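Local coordinates for protein phenol hydroxylase component phL (Pseudomonas stutzeri, PDB 3U52) that probably serves as the non-catalytic beta subunit of a bacterial multicomponent phenol hydroxylase, pairing with a catalytic subunit that carries the diiron centre, at residues D[120-125]-D[298-303]; D[128-133]-D[225-230]; D[134-139]-D[216-221]; D[157-162]-D[254-259]; D[288-293]-D[312-317]. All blocks are in the same frame, centred on the assembly; numbering follows the deposited sequence.

Interaction 1: residues D[120-125]-D[298-303]; sequences LRLLVP and KPLAEA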
# COMPACT_ATOMS: atom_id res chain seq x y z
N LEU D 120 44.07 2.86 -1.43
CA LEU D 120 44.14 1.64 -0.65
C LEU D 120 44.78 1.88 0.72
O LEU D 120 44.53 1.13 1.68
CB LEU D 120 44.93 0.59 -1.41
CG LEU D 120 44.27 0.11 -2.69
CD1 LEU D 120 45.03 -1.09 -3.29
CD2 LEU D 120 42.78 -0.22 -2.41
N ARG D 121 45.61 2.92 0.79
CA ARG D 121 46.39 3.21 1.99
C ARG D 121 45.74 4.27 2.87
O ARG D 121 45.84 4.19 4.11
CB ARG D 121 47.85 3.62 1.63
CG ARG D 121 48.70 4.01 2.83
CD ARG D 121 50.18 4.19 2.46
NE ARG D 121 51.01 4.33 3.66
CZ ARG D 121 51.52 5.47 4.12
NH1 ARG D 121 51.34 6.63 3.48
NH2 ARG D 121 52.25 5.44 5.23
N LEU D 122 45.09 5.26 2.27
CA LEU D 122 44.56 6.38 3.05
C LEU D 122 43.06 6.27 3.34
O LEU D 122 42.61 6.72 4.38
CB LEU D 122 44.87 7.70 2.35
CG LEU D 122 46.37 7.93 2.14
CD1 LEU D 122 46.59 9.21 1.34
CD2 LEU D 122 47.09 7.98 3.50
N LEU D 123 42.32 5.67 2.41
CA LEU D 123 40.84 5.64 2.44
C LEU D 123 40.28 4.26 2.78
O LEU D 123 39.52 4.12 3.74
CB LEU D 123 40.26 6.12 1.09
CG LEU D 123 38.71 6.22 1.05
CD1 LEU D 123 38.25 7.24 2.09
CD2 LEU D 123 38.24 6.61 -0.32
N VAL D 124 40.64 3.25 2.02
CA VAL D 124 40.00 1.95 2.20
C VAL D 124 40.13 1.35 3.62
O VAL D 124 39.15 0.74 4.09
CB VAL D 124 40.34 0.95 1.03
CG1 VAL D 124 39.79 -0.42 1.30
CG2 VAL D 124 39.79 1.52 -0.31
N PRO D 125 41.30 1.50 4.33
CA PRO D 125 41.35 0.85 5.65
C PRO D 125 40.37 1.41 6.71
O PRO D 125 40.12 0.75 7.72
CB PRO D 125 42.83 0.97 6.08
CG PRO D 125 43.60 1.21 4.76
CD PRO D 125 42.60 2.08 3.95
N LYS D 298 46.23 11.79 13.64
CA LYS D 298 47.41 12.59 13.26
C LYS D 298 48.26 11.97 12.11
O LYS D 298 48.53 12.65 11.11
CB LYS D 298 48.24 12.92 14.52
CG LYS D 298 49.45 13.86 14.40
CD LYS D 298 49.67 14.54 15.81
CE LYS D 298 51.08 14.38 16.36
NZ LYS D 298 52.10 15.10 15.50
N PRO D 299 48.65 10.69 12.21
CA PRO D 299 49.42 10.16 11.05
C PRO D 299 48.67 10.16 9.70
O PRO D 299 49.31 10.25 8.63
CB PRO D 299 49.78 8.73 11.46
CG PRO D 299 49.22 8.49 12.78
CD PRO D 299 48.47 9.69 13.27
N LEU D 300 47.34 10.03 9.74
CA LEU D 300 46.55 10.13 8.53
C LEU D 300 46.55 11.56 7.99
O LEU D 300 46.69 11.76 6.78
CB LEU D 300 45.11 9.65 8.79
CG LEU D 300 44.11 9.62 7.62
CD1 LEU D 300 44.51 8.55 6.55
CD2 LEU D 300 42.69 9.36 8.12
N ALA D 301 46.35 12.55 8.85
CA ALA D 301 46.37 13.93 8.37
C ALA D 301 47.75 14.22 7.79
O ALA D 301 47.85 14.78 6.70
CB ALA D 301 46.00 14.92 9.47
N GLU D 302 48.81 13.77 8.47
CA GLU D 302 50.19 14.08 8.07
C GLU D 302 50.54 13.49 6.70
O GLU D 302 51.36 14.05 5.96
CB GLU D 302 51.19 13.59 9.13
CG GLU D 302 51.25 14.50 10.37
CD GLU D 302 52.12 13.96 11.53
OE1 GLU D 302 52.43 14.79 12.43
OE2 GLU D 302 52.48 12.74 11.59
N ALA D 303 49.93 12.35 6.38
CA ALA D 303 50.23 11.61 5.16
C ALA D 303 49.41 12.10 3.97
O ALA D 303 49.51 11.55 2.88
CB ALA D 303 50.02 10.13 5.39

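Interaction 2: residues D[128-133]-D[225-230]; sequences HVELGA and MMYPLV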
# COMPACT_ATOMS: atom_id res chain seq x y z
N HIS D 128 37.77 -0.77 8.45
CA HIS D 128 38.04 -1.49 9.71
C HIS D 128 37.57 -0.66 10.92
O HIS D 128 37.11 -1.17 11.96
CB HIS D 128 39.53 -1.83 9.78
CG HIS D 128 40.03 -2.62 8.61
ND1 HIS D 128 39.59 -3.89 8.31
CD2 HIS D 128 40.94 -2.31 7.66
CE1 HIS D 128 40.24 -4.34 7.25
NE2 HIS D 128 41.06 -3.39 6.84
N VAL D 129 37.63 0.64 10.76
CA VAL D 129 37.15 1.57 11.76
C VAL D 129 35.62 1.49 11.80
O VAL D 129 35.01 1.44 12.88
CB VAL D 129 37.65 3.00 11.43
CG1 VAL D 129 37.07 4.07 12.40
CG2 VAL D 129 39.19 3.02 11.44
N GLU D 130 35.00 1.45 10.60
CA GLU D 130 33.53 1.27 10.49
C GLU D 130 33.10 -0.02 11.20
O GLU D 130 32.05 -0.07 11.89
CB GLU D 130 33.13 1.24 8.99
CG GLU D 130 33.29 2.61 8.32
CD GLU D 130 32.59 3.76 9.07
OE1 GLU D 130 31.41 3.59 9.42
OE2 GLU D 130 33.21 4.84 9.35
N LEU D 131 33.88 -1.07 11.01
CA LEU D 131 33.57 -2.35 11.62
C LEU D 131 33.58 -2.18 13.13
O LEU D 131 32.61 -2.52 13.78
CB LEU D 131 34.55 -3.46 11.23
CG LEU D 131 34.01 -4.77 11.83
CD1 LEU D 131 32.67 -5.16 11.22
CD2 LEU D 131 34.93 -5.85 11.58
N GLY D 132 34.67 -1.62 13.68
CA GLY D 132 34.71 -1.26 15.12
C GLY D 132 33.46 -0.51 15.57
O GLY D 132 32.88 -0.85 16.61
N ALA D 133 33.05 0.51 14.79
CA ALA D 133 31.86 1.34 15.12
C ALA D 133 30.55 0.55 15.01
O ALA D 133 29.66 0.73 15.82
CB ALA D 133 31.79 2.58 14.23
N MET D 225 35.62 14.06 14.59
CA MET D 225 36.87 14.57 14.06
C MET D 225 37.18 13.83 12.78
O MET D 225 37.58 14.46 11.80
CB MET D 225 38.02 14.33 15.07
CG MET D 225 38.32 15.54 15.97
SD MET D 225 39.79 15.23 16.99
CE MET D 225 39.08 14.21 18.29
N MET D 226 36.97 12.50 12.78
CA MET D 226 37.28 11.68 11.60
C MET D 226 36.51 12.03 10.32
O MET D 226 37.11 12.13 9.24
CB MET D 226 37.06 10.20 11.90
CG MET D 226 37.34 9.30 10.71
SD MET D 226 37.35 7.59 11.20
CE MET D 226 35.57 7.37 11.48
N TYR D 227 35.19 12.12 10.43
CA TYR D 227 34.36 12.39 9.27
C TYR D 227 34.70 13.73 8.61
O TYR D 227 34.90 13.75 7.42
CB TYR D 227 32.86 12.23 9.61
CG TYR D 227 32.45 10.81 9.39
CD1 TYR D 227 32.77 9.83 10.31
CD2 TYR D 227 31.82 10.42 8.19
CE1 TYR D 227 32.44 8.51 10.10
CE2 TYR D 227 31.47 9.10 7.95
CZ TYR D 227 31.79 8.16 8.91
OH TYR D 227 31.45 6.86 8.69
N PRO D 228 34.78 14.85 9.38
CA PRO D 228 35.26 16.08 8.71
C PRO D 228 36.65 15.95 8.10
O PRO D 228 36.84 16.37 6.96
CB PRO D 228 35.23 17.14 9.84
CG PRO D 228 34.11 16.58 10.83
CD PRO D 228 34.41 15.09 10.80
N LEU D 229 37.60 15.35 8.82
CA LEU D 229 38.96 15.23 8.29
C LEU D 229 38.97 14.47 6.98
O LEU D 229 39.57 14.91 6.00
CB LEU D 229 39.91 14.53 9.28
CG LEU D 229 41.36 14.28 8.81
CD1 LEU D 229 42.09 15.59 8.56
CD2 LEU D 229 42.09 13.45 9.86
N VAL D 230 38.30 13.33 6.97
CA VAL D 230 38.33 12.43 5.81
C VAL D 230 37.41 12.87 4.63
O VAL D 230 37.86 12.98 3.47
CB VAL D 230 38.06 10.97 6.21
CG1 VAL D 230 38.09 10.07 4.96
CG2 VAL D 230 39.12 10.49 7.20

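Interaction 3: residues D[134-139]-D[216-221]; sequences NMNNAK and LVQNIL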
# COMPACT_ATOMS: atom_id res chain seq x y z
N ASN D 134 30.43 -0.31 14.01
CA ASN D 134 29.33 -1.29 13.99
C ASN D 134 29.29 -2.10 15.31
O ASN D 134 28.25 -2.20 15.94
CB ASN D 134 29.43 -2.21 12.76
CG ASN D 134 28.56 -3.43 12.85
OD1 ASN D 134 29.07 -4.52 13.13
ND2 ASN D 134 27.25 -3.28 12.58
N MET D 135 30.44 -2.66 15.72
CA MET D 135 30.46 -3.51 16.91
C MET D 135 30.12 -2.72 18.19
O MET D 135 29.35 -3.19 19.06
CB MET D 135 31.79 -4.25 17.05
CG MET D 135 32.11 -5.19 15.88
SD MET D 135 33.74 -5.87 16.17
CE MET D 135 33.37 -6.92 17.60
N ASN D 136 30.65 -1.50 18.29
CA ASN D 136 30.39 -0.65 19.48
C ASN D 136 28.94 -0.23 19.62
O ASN D 136 28.39 -0.21 20.71
CB ASN D 136 31.28 0.59 19.46
CG ASN D 136 32.74 0.25 19.68
OD1 ASN D 136 33.65 0.99 19.26
ND2 ASN D 136 32.97 -0.88 20.32
N ASN D 137 28.30 0.05 18.48
CA ASN D 137 26.89 0.40 18.48
C ASN D 137 25.97 -0.78 18.68
O ASN D 137 24.91 -0.59 19.27
CB ASN D 137 26.54 1.18 17.18
CG ASN D 137 27.09 2.61 17.23
OD1 ASN D 137 28.00 3.03 16.44
ND2 ASN D 137 26.56 3.37 18.16
N ALA D 138 26.33 -1.99 18.19
CA ALA D 138 25.62 -3.19 18.62
C ALA D 138 25.67 -3.40 20.12
O ALA D 138 24.65 -3.77 20.74
CB ALA D 138 26.13 -4.46 17.90
N LYS D 139 26.86 -3.24 20.70
CA LYS D 139 26.98 -3.26 22.19
C LYS D 139 26.02 -2.27 22.89
O LYS D 139 25.28 -2.66 23.80
CB LYS D 139 28.45 -3.08 22.61
CG LYS D 139 28.82 -3.33 24.11
CD LYS D 139 28.99 -1.98 24.80
CE LYS D 139 29.87 -1.96 26.10
NZ LYS D 139 29.45 -2.95 27.09
N LEU D 216 29.77 8.18 23.47
CA LEU D 216 30.52 9.43 23.47
C LEU D 216 31.81 9.31 22.68
O LEU D 216 32.10 10.14 21.83
CB LEU D 216 30.86 9.84 24.92
CG LEU D 216 31.84 11.02 25.16
CD1 LEU D 216 31.25 12.30 24.64
CD2 LEU D 216 32.07 11.16 26.62
N VAL D 217 32.61 8.30 22.97
CA VAL D 217 33.93 8.14 22.33
C VAL D 217 33.78 7.83 20.85
O VAL D 217 34.43 8.47 19.99
CB VAL D 217 34.73 7.00 23.00
CG1 VAL D 217 36.06 6.80 22.27
CG2 VAL D 217 34.96 7.34 24.49
N GLN D 218 32.96 6.82 20.56
CA GLN D 218 32.68 6.41 19.19
C GLN D 218 31.89 7.45 18.35
O GLN D 218 32.33 7.89 17.28
CB GLN D 218 31.91 5.07 19.17
CG GLN D 218 31.63 4.55 17.74
CD GLN D 218 32.95 4.23 16.99
OE1 GLN D 218 33.50 3.18 17.20
NE2 GLN D 218 33.41 5.10 16.09
N ASN D 219 30.72 7.82 18.85
CA ASN D 219 29.74 8.54 18.04
C ASN D 219 29.92 10.06 18.05
O ASN D 219 29.41 10.71 17.15
CB ASN D 219 28.29 8.12 18.41
CG ASN D 219 28.01 6.62 18.12
OD1 ASN D 219 27.48 5.90 18.96
ND2 ASN D 219 28.41 6.15 16.93
N ILE D 220 30.64 10.61 19.06
CA ILE D 220 30.93 12.05 19.13
C ILE D 220 32.43 12.31 18.86
O ILE D 220 32.79 12.99 17.89
CB ILE D 220 30.55 12.72 20.53
CG1 ILE D 220 29.13 12.36 21.03
CG2 ILE D 220 30.76 14.27 20.48
CD1 ILE D 220 28.05 12.55 20.02
N LEU D 221 33.30 11.78 19.72
CA LEU D 221 34.74 12.12 19.64
C LEU D 221 35.48 11.56 18.41
O LEU D 221 36.08 12.33 17.66
CB LEU D 221 35.48 11.76 20.94
CG LEU D 221 34.96 12.36 22.27
CD1 LEU D 221 35.82 11.79 23.42
CD2 LEU D 221 34.84 13.91 22.32

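Interaction 4: residues D[157-162]-D[254-259]; sequences GMDRLG and RDWYKE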
# COMPACT_ATOMS: atom_id res chain seq x y z
N GLY D 157 24.66 1.59 13.89
CA GLY D 157 25.57 0.44 13.70
C GLY D 157 25.37 -0.24 12.36
O GLY D 157 26.34 -0.66 11.71
N MET D 158 24.12 -0.36 11.92
CA MET D 158 23.85 -0.89 10.60
C MET D 158 24.33 0.05 9.47
O MET D 158 24.88 -0.41 8.49
CB MET D 158 22.37 -1.31 10.46
CG MET D 158 21.94 -2.50 11.40
SD MET D 158 23.23 -3.78 11.69
CE MET D 158 23.83 -3.39 13.39
N ASP D 159 24.18 1.36 9.65
CA ASP D 159 24.76 2.36 8.73
C ASP D 159 26.28 2.20 8.63
O ASP D 159 26.83 2.29 7.55
CB ASP D 159 24.51 3.76 9.28
CG ASP D 159 23.03 4.16 9.27
OD1 ASP D 159 22.24 3.53 8.53
OD2 ASP D 159 22.66 5.10 10.01
N ARG D 160 26.95 1.94 9.76
CA ARG D 160 28.43 1.80 9.76
C ARG D 160 28.86 0.59 8.95
O ARG D 160 29.85 0.66 8.24
CB ARG D 160 29.06 1.73 11.19
CG ARG D 160 28.61 2.77 12.18
CD ARG D 160 28.69 4.22 11.62
NE ARG D 160 30.06 4.72 11.52
CZ ARG D 160 30.70 5.40 12.46
NH1 ARG D 160 30.10 5.73 13.61
NH2 ARG D 160 31.96 5.78 12.24
N LEU D 161 28.12 -0.50 9.06
CA LEU D 161 28.37 -1.68 8.24
C LEU D 161 28.16 -1.37 6.75
O LEU D 161 28.98 -1.74 5.94
CB LEU D 161 27.45 -2.81 8.65
CG LEU D 161 27.53 -4.04 7.77
CD1 LEU D 161 28.96 -4.66 7.93
CD2 LEU D 161 26.40 -5.04 8.08
N GLY D 162 27.05 -0.70 6.41
CA GLY D 162 26.80 -0.18 5.05
C GLY D 162 27.93 0.71 4.54
O GLY D 162 28.40 0.53 3.44
N ARG D 254 29.03 11.74 3.45
CA ARG D 254 28.77 13.14 3.84
C ARG D 254 27.31 13.43 4.22
O ARG D 254 27.04 14.12 5.23
CB ARG D 254 29.27 14.16 2.79
CG ARG D 254 30.78 14.32 2.76
CD ARG D 254 31.24 15.34 1.65
NE ARG D 254 30.98 14.78 0.32
CZ ARG D 254 31.80 13.96 -0.30
NH1 ARG D 254 32.95 13.64 0.28
NH2 ARG D 254 31.48 13.44 -1.51
N ASP D 255 26.37 12.92 3.41
CA ASP D 255 24.95 13.02 3.74
C ASP D 255 24.63 12.31 5.07
O ASP D 255 23.89 12.86 5.91
CB ASP D 255 24.10 12.40 2.60
CG ASP D 255 24.00 13.34 1.35
OD1 ASP D 255 24.40 14.52 1.46
OD2 ASP D 255 23.56 12.87 0.25
N TRP D 256 25.14 11.09 5.25
CA TRP D 256 24.95 10.33 6.49
C TRP D 256 25.42 11.13 7.72
O TRP D 256 24.71 11.27 8.73
CB TRP D 256 25.68 8.95 6.44
CG TRP D 256 25.62 8.24 7.75
CD1 TRP D 256 24.58 7.47 8.21
CD2 TRP D 256 26.58 8.31 8.84
NE1 TRP D 256 24.85 7.02 9.49
CE2 TRP D 256 26.07 7.50 9.89
CE3 TRP D 256 27.84 8.91 8.99
CZ2 TRP D 256 26.76 7.31 11.10
CZ3 TRP D 256 28.52 8.74 10.21
CH2 TRP D 256 27.96 7.96 11.26
N TYR D 257 26.63 11.67 7.62
CA TYR D 257 27.25 12.40 8.71
C TYR D 257 26.44 13.60 9.10
O TYR D 257 26.20 13.79 10.29
CB TYR D 257 28.66 12.84 8.37
CG TYR D 257 29.32 13.54 9.52
CD1 TYR D 257 29.60 12.86 10.69
CD2 TYR D 257 29.62 14.92 9.45
CE1 TYR D 257 30.20 13.50 11.75
CE2 TYR D 257 30.23 15.57 10.51
CZ TYR D 257 30.51 14.84 11.66
OH TYR D 257 31.09 15.41 12.74
N LYS D 258 26.01 14.40 8.12
CA LYS D 258 25.19 15.58 8.39
C LYS D 258 23.91 15.22 9.16
O LYS D 258 23.52 15.93 10.11
CB LYS D 258 24.80 16.27 7.07
CG LYS D 258 25.98 17.02 6.44
CD LYS D 258 26.46 18.14 7.45
CE LYS D 258 28.00 18.19 7.69
NZ LYS D 258 28.70 19.27 6.92
N GLU D 259 23.27 14.14 8.75
CA GLU D 259 22.05 13.67 9.43
C GLU D 259 22.35 13.18 10.86
O GLU D 259 21.55 13.33 11.75
CB GLU D 259 21.37 12.58 8.58
CG GLU D 259 20.15 11.93 9.25
CD GLU D 259 19.96 10.47 8.83
OE1 GLU D 259 19.40 10.24 7.73
OE2 GLU D 259 20.40 9.55 9.60

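Interaction 5: residues D[288-293]-D[312-317]; sequences HWEPQA and EARAEL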
# COMPACT_ATOMS: atom_id res chain seq x y z
N HIS D 288 40.14 12.16 28.89
CA HIS D 288 40.83 10.89 28.61
C HIS D 288 40.88 10.51 27.10
O HIS D 288 41.93 10.11 26.55
CB HIS D 288 40.22 9.76 29.44
CG HIS D 288 41.00 8.49 29.34
ND1 HIS D 288 42.29 8.37 29.80
CD2 HIS D 288 40.68 7.28 28.82
CE1 HIS D 288 42.74 7.14 29.57
NE2 HIS D 288 41.78 6.46 28.97
N TRP D 289 39.74 10.65 26.42
CA TRP D 289 39.63 10.08 25.07
C TRP D 289 39.82 11.02 23.92
O TRP D 289 40.30 10.59 22.87
CB TRP D 289 38.26 9.41 24.92
CG TRP D 289 38.07 8.17 25.73
CD1 TRP D 289 37.36 8.05 26.88
CD2 TRP D 289 38.52 6.88 25.40
NE1 TRP D 289 37.35 6.75 27.30
CE2 TRP D 289 38.05 6.01 26.40
CE3 TRP D 289 39.26 6.35 24.34
CZ2 TRP D 289 38.32 4.64 26.37
CZ3 TRP D 289 39.52 5.01 24.32
CH2 TRP D 289 39.06 4.16 25.33
N GLU D 290 39.44 12.29 24.05
CA GLU D 290 39.56 13.19 22.89
C GLU D 290 41.00 13.31 22.30
O GLU D 290 41.17 13.28 21.08
CB GLU D 290 38.88 14.55 23.14
CG GLU D 290 38.90 15.49 21.94
CD GLU D 290 40.18 16.36 21.86
OE1 GLU D 290 41.12 16.10 22.65
OE2 GLU D 290 40.25 17.30 21.03
N PRO D 291 42.04 13.44 23.17
CA PRO D 291 43.41 13.49 22.65
C PRO D 291 43.87 12.16 22.06
O PRO D 291 44.77 12.14 21.26
CB PRO D 291 44.25 13.81 23.91
CG PRO D 291 43.29 14.36 24.91
CD PRO D 291 42.00 13.63 24.63
N GLN D 292 43.27 11.04 22.45
CA GLN D 292 43.59 9.77 21.80
C GLN D 292 43.02 9.70 20.39
O GLN D 292 43.64 9.14 19.50
CB GLN D 292 43.06 8.62 22.62
CG GLN D 292 43.78 8.49 23.95
CD GLN D 292 43.30 7.33 24.71
OE1 GLN D 292 43.47 6.18 24.28
NE2 GLN D 292 42.68 7.59 25.86
N ALA D 293 41.83 10.29 20.21
CA ALA D 293 41.18 10.44 18.91
C ALA D 293 42.00 11.32 17.98
O ALA D 293 42.22 10.98 16.80
CB ALA D 293 39.75 11.00 19.09
N GLU D 312 41.95 21.96 12.45
CA GLU D 312 40.63 22.57 12.18
C GLU D 312 39.46 21.65 12.54
O GLU D 312 38.41 22.13 12.94
CB GLU D 312 40.51 22.94 10.72
CG GLU D 312 41.49 23.99 10.26
CD GLU D 312 41.33 24.28 8.79
OE1 GLU D 312 41.00 23.32 8.07
OE2 GLU D 312 41.52 25.45 8.36
N ALA D 313 39.63 20.34 12.37
CA ALA D 313 38.57 19.39 12.69
C ALA D 313 38.43 19.34 14.20
O ALA D 313 37.30 19.27 14.73
CB ALA D 313 38.84 18.01 12.09
N ARG D 314 39.56 19.43 14.91
CA ARG D 314 39.56 19.46 16.36
C ARG D 314 38.88 20.71 16.88
O ARG D 314 38.16 20.67 17.89
CB ARG D 314 40.98 19.34 16.91
CG ARG D 314 41.03 19.04 18.37
CD ARG D 314 42.43 19.05 18.86
NE ARG D 314 42.55 18.25 20.08
CZ ARG D 314 43.70 17.91 20.63
NH1 ARG D 314 44.84 18.33 20.07
NH2 ARG D 314 43.72 17.16 21.73
N ALA D 315 39.10 21.82 16.18
CA ALA D 315 38.52 23.10 16.58
C ALA D 315 37.02 23.03 16.36
O ALA D 315 36.26 23.51 17.19
CB ALA D 315 39.13 24.25 15.76
N GLU D 316 36.60 22.47 15.23
CA GLU D 316 35.17 22.26 14.96
C GLU D 316 34.46 21.38 16.02
O GLU D 316 33.42 21.76 16.55
CB GLU D 316 34.96 21.76 13.53
CG GLU D 316 35.46 22.76 12.45
CD GLU D 316 35.59 22.14 11.03
OE1 GLU D 316 36.22 22.76 10.12
OE2 GLU D 316 35.06 21.02 10.82
N LEU D 317 35.06 20.24 16.38
CA LEU D 317 34.56 19.44 17.52
C LEU D 317 34.51 20.23 18.85
O LEU D 317 33.57 20.10 19.63
CB LEU D 317 35.38 18.15 17.70
CG LEU D 317 34.96 17.25 18.87
CD1 LEU D 317 33.54 16.75 18.63
CD2 LEU D 317 35.95 16.07 19.08

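Interaction 1: residues D[120-125]-D[298-303]
Leu122 of helix 113-122 packs against Leu300 in the last turn of helix 276-302 and Ala303 just beyond it. The contact is plain apolar packing in an all-helical subunit whose fold is consistent with the ferritin-like fold of the bacterial multicomponent monooxygenases. It joins two parts of the chain that are 173 residues apart. The nearest CA atoms, those of Leu122 and Leu300, are 6.9 Å apart. The two leucine side chains cross obliquely. Leu122 uses both methyl groups. Its CD2 lies 4.0 Å from Leu300 CD1 and 4.1 Å from Ala303 CB. The other branch, CD1, meets the backbone, 4.0 Å from Ala303 O. In Leu300 the CG atom stands opposite the backbone N (chi1 -178°), and this carries CD1 across to the 120-125 segment. Ala303 directs its CB toward that segment, at the edge of the contact. Arg121 passes there too. Its NH1 approaches Ala303 CB without a polar bond, while its NE is held by a salt bridge to Asp192. The guanidinium therefore belongs mainly to that ion pair, and only borders the leucine contact. Met194 touches both leucines. Trp237 and Val230 of helix 211-240 add further apolar surface, on Leu122 and Leu300 respectively. No hydrogen bond links the two segments. Leu122 O is buried here and finds no polar partner in the model; Leu300 CD1 presses against this oxygen at 3.4 Å.

Interaction 2: residues D[128-133]-D[225-230]
Val129 and Met226 face each other across two helix segments that run nearly antiparallel, at 155°, with their axes 13.4 Å apart at closest approach. This is a wide spacing, and side chains have to bridge it. Two pairs do so. The first is apolar. Val129 and Met226 reach toward each other tip to tip, and Val129 CG1 sits 3.7 Å from Met226 SD. The methionine runs extended from its backbone and bends only at its last torsion (chi3 72°). The bend brings CE beside the same valine methyl, also 3.7 Å from Val129 CG1, and turns it to the side where Glu130 lies. Met226 CE is 4.1 Å from Glu130 OE2. The second pair is polar. Tyr227 OH donates a hydrogen bond of 2.8 Å to Glu130 OE2. The two side chains come from opposite directions, and the carboxylate and the phenol ring stand almost perpendicular, 87° apart. The hydroxyl meets the oxygen from above the carboxylate plane. Glu130 is a folded side chain, bent at its second torsion. Its other oxygen, OE1, is engaged outside the two segments by Arg160 NE in a salt bridge. That outside partner probably keeps the buried glutamate charged. Tyr227 also meets Tyr257, with the two rings almost parallel. Together with Asp232 these two tyrosines line the pocket that holds xenon in this crystal. The hydrogen bond to Glu130 thus helps hold the hydroxyl end of a pocket side chain in the core of the helical fold.

Interaction 3: residues D[134-139]-D[216-221]
Asn137 and Asn219 form a reciprocal pair of amide hydrogen bonds between two helix segments inclined at 120°, their axes 10.3 Å apart. Asn137 ND2 donates to Asn219 OD1 at 2.8 Å. Asn219 ND2 returns the bond to Asn137 OD1 at 3.2 Å. Both are close to straight, and each donor reaches a lone pair in the carbonyl plane. The amides come from opposite directions and are nearly coplanar, 19° apart, giving a flat ring of two bonds. Asn219 OD1 also takes a bond from Thr215 OG1, which helps fix the rotation of that amide. An alanine in place of Asn137 would remove both bonds and is likely to leave Asn219 ND2 without its mate in a buried setting. Packing is the lesser part. The CG atom of Gln218 lies 4.1 Å from Asn137 OD1, and the Gln218 chain, bent at its second torsion, crosses Asn136 at about a right angle. Gln218 NE2 bonds to Asp223. Around the pair, helix 147-175 brings His153 against both asparagines. Helices 251-274 and 276-302 pack on the 216-221 segment through Met268 and Trp289, while another protein chain touches Met135.

Interaction 4: residues D[157-162]-D[254-259]
Trp256 presents two parts of its indole to two neighbouring residues of helix 147-175. Its pyrrole edge faces Asp159, and its six-membered ring reaches Arg160. With chi1 at 174°, Trp256 extends its ring system away from its own backbone N and across to the 157-162 segment. At the edge, Trp256 NE1 donates to Asp159 OD2 at 3.0 Å. The acceptor lies near the indole plane, but the bond is bent, with an angle of 146° at the hydrogen. The carboxylate is turned almost square to the ring, 80° between planes, and the N-H meets OD2 from above the carboxylate plane. Asp159 CB is also close, 3.3 Å from Trp256 NE1. Arg160 approaches differently. Its chain bends at the second and third torsions and crosses the indole at about a right angle. The first bend lays Arg160 CD 3.7 Å from Trp256 CZ2. The second turns the guanidinium so that Trp256 CH2 lies over one of its faces, toward the rim, with the two planes tilted rather than stacked. The polar ends of both residues have further partners. Asp159 OD1 is bound by Arg88 and Tyr84 OH; Arg88 also pairs with Glu259, whose OE2 is 5.0 Å from Asp159 OD2, and probably eases the repulsion between these acids. Arg160 is paired mainly with Asp223, besides Glu130. Trp256 thus sits between charged side chains at the centre of the helical subunit, next in sequence to Tyr257 of the xenon pocket.

Interaction 5: residues D[288-293]-D[312-317]
Arg314 and Glu290 make a two-bond salt bridge between helices 276-302 and 307-322, which follow each other in the chain and form an antiparallel helical hairpin near its C-terminal end. The segments run at 154° to each other, with axes 12.0 Å apart at closest approach. Arg314 is extended from CG to NE, and its guanidinium meets the acid side-on. Arg314 NE donates to Glu290 OE2 at 2.7 Å. Arg314 NH2 donates to Glu290 OE1 at 3.0 Å. Both bonds are nearly straight and use the syn side of the carboxylate, whose plane is 25° from that of the guanidinium. Glu290 bends at its second torsion (chi2 -87°) to offer both oxygens to the arginine. Carbon contacts border the pair. Glu290 CG lies 4.1 Å from Leu317 CD2, with the two side chains sliding past each other in opposite directions. Pro291 CB packs beside the guanidinium, 4.0 Å from Arg314 NH2. Tyr294 adds a cation-pi contact to the arginine. Without the two donors of Arg314, as with a leucine here, the buried Glu290 carboxylate would probably lose its balancing charge. Glu290 is buried while Arg314 is partly exposed, so the ion pair leads from the interior toward the surface. With one nitrogen on each oxygen, the two bonds resist rotation of either flat group and probably stabilise the ionised form of the glutamate.

In the fold
Interactions 2, 3 and 4 lie near the centre of the chain and are fully buried. Interactions 1 and 5 are farther out and only partly buried. Interactions 2 and 3 join the same helices, 126-143 and 211-240. Interaction 4 touches interactions 2 and 3: a salt bridge joins it to interaction 2, and Asn134 ND2 of interaction 3 probably bonds Gly157 O. Interactions 1 and 5 share helix 276-302 but do not touch. Met225 and Val230 tie interaction 2 to interactions 5 and 1 by packing. The chemistry does not simply follow depth. The three central contacts carry hydrogen bonds, interaction 5 has a salt bridge, and interaction 1 is apolar.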